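Local structure of protein A6 homolog (Fowlpox virus, 6BR8) at residues 166-169 with 170-174. The protein binds phospholipids through its C-terminal part and is probably essential for the transition from immature to mature poxvirus virions. Residues are numbered along the deposited sequence; the frame is centred on the assembly and turned at random.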
loop_
_atom_site.group_PDB
_atom_site.type_symbol
_atom_site.label_atom_id
_atom_site.label_comp_id
_atom_site.label_asym_id
_atom_site.label_seq_id
_atom_site.Cartn_x
_atom_site.Cartn_y
_atom_site.Cartn_z
HETATM N N MSE A 166 6.069 -9.590 16.079
HETATM C CA MSE A 166 4.889 -9.496 16.925
HETATM C C MSE A 166 5.218 -9.704 18.381
HETATM O O MSE A 166 4.715 -8.953 19.243
HETATM C CB MSE A 166 3.875 -10.547 16.487
HETATM C CG MSE A 166 2.590 -10.438 17.299
HETATM SE SE MSE A 166 1.267 -11.726 16.613
HETATM C CE MSE A 166 0.694 -10.709 15.025
ATOM N N ALA A 167 6.042 -10.705 18.675
ATOM C CA ALA A 167 6.429 -11.027 20.040
ATOM C C ALA A 167 7.281 -9.911 20.621
ATOM O O ALA A 167 7.085 -9.497 21.764
ATOM C CB ALA A 167 7.182 -12.348 20.081
ATOM N N SER A 168 8.228 -9.422 19.828
ATOM C CA SER A 168 9.097 -8.349 20.279
ATOM C C SER A 168 8.286 -7.092 20.568
ATOM O O SER A 168 8.513 -6.390 21.570
ATOM C CB SER A 168 10.154 -8.096 19.211
ATOM O OG SER A 168 10.840 -6.897 19.499
ATOM N N PHE A 169 7.327 -6.803 19.695
ATOM C CA PHE A 169 6.384 -5.725 19.943
ATOM C C PHE A 169 5.702 -5.879 21.306
ATOM O O PHE A 169 5.600 -4.922 22.080
ATOM C CB PHE A 169 5.364 -5.691 18.806
ATOM C CG PHE A 169 4.416 -4.585 18.911
ATOM C CD1 PHE A 169 4.846 -3.288 18.729
ATOM C CD2 PHE A 169 3.098 -4.823 19.223
ATOM C CE1 PHE A 169 3.980 -2.250 18.835
ATOM C CE2 PHE A 169 2.223 -3.788 19.352
ATOM C CZ PHE A 169 2.661 -2.490 19.150
ATOM N N LYS A 170 5.260 -7.090 21.633
ATOM C CA LYS A 170 4.490 -7.263 22.852
ATOM C C LYS A 170 5.318 -7.025 24.096
ATOM O O LYS A 170 4.741 -6.756 25.152
ATOM C CB LYS A 170 3.871 -8.655 22.861
ATOM C CG LYS A 170 2.651 -8.735 21.986
ATOM C CD LYS A 170 2.113 -10.124 21.890
ATOM C CE LYS A 170 0.925 -10.124 20.972
ATOM N NZ LYS A 170 0.226 -11.425 21.042
ATOM N N THR A 171 6.645 -7.108 23.995
ATOM C CA THR A 171 7.544 -6.848 25.115
ATOM C C THR A 171 7.874 -5.373 25.277
ATOM O O THR A 171 8.618 -5.028 26.202
ATOM C CB THR A 171 8.868 -7.593 24.949
ATOM O OG1 THR A 171 9.619 -6.944 23.919
ATOM C CG2 THR A 171 8.639 -9.040 24.573
ATOM N N LYS A 172 7.379 -4.513 24.379
ATOM C CA LYS A 172 7.627 -3.078 24.420
ATOM C C LYS A 172 6.373 -2.251 24.624
ATOM O O LYS A 172 6.497 -1.063 24.894
ATOM C CB LYS A 172 8.286 -2.582 23.120
ATOM C CG LYS A 172 9.630 -3.185 22.797
ATOM C CD LYS A 172 9.938 -2.982 21.346
ATOM C CE LYS A 172 11.201 -3.715 20.926
ATOM N NZ LYS A 172 12.126 -2.772 20.232
ATOM N N VAL A 173 5.187 -2.836 24.453
ATOM C CA VAL A 173 3.898 -2.148 24.421
ATOM C C VAL A 173 2.871 -3.111 24.997
ATOM O O VAL A 173 2.761 -4.246 24.524
ATOM C CB VAL A 173 3.472 -1.760 22.991
ATOM C CG1 VAL A 173 2.058 -1.241 23.003
ATOM C CG2 VAL A 173 4.384 -0.738 22.369
ATOM N N SER A 174 2.083 -2.688 25.985
ATOM C CA SER A 174 1.158 -3.658 26.569
ATOM C C SER A 174 -0.109 -3.705 25.736
ATOM O O SER A 174 -0.974 -2.841 25.844
ATOM C CB SER A 174 0.843 -3.345 28.019
ATOM O OG SER A 174 -0.316 -4.076 28.380
#
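Two donors of one residue grip the carbonyl oxygen of Ser168. Thr171 OG1 gives the shorter bond, 2.7 Å to Ser168 O, from close to the carbonyl plane, while Thr171 N stands well above that plane, 3.1 Å from Ser168 O. The hydroxyl gets there because chi1 of 73° sets OG1 between the residue's own N and carbonyl carbon, and the methyl CG2 is left against Ala167 O. The helical bonding weakens here: Lys170 N still makes the i to i-4 bond to Met166 O, the next such bond, Thr171 N to Ala167 O, is weak, and bonds to the residue three back appear beside it. Of these, Lys172 N makes the straightest of the backbone bonds, 2.9 Å to Phe169 O at 160°, and Val173 N adds a weak one to the same oxygen. On the apolar side the chain folds back so that Val173 CB lies 4.0 Å over one face of the Phe169 ring, towards its rim, with CG2 3.9 Å from CE1. The Lys172 chain runs alongside Ser168, CE passing 3.5 Å from Ser168 OG; that hydroxyl bonds to Glu207, with which Lys172 NZ forms a long, weak ion pair. The turn follows helix 156-170 at the protein surface: Phe169 and Val173 pack on Tyr200 of helix 197-210, and Ser174 N-caps helix 175-180 through Asp177 N.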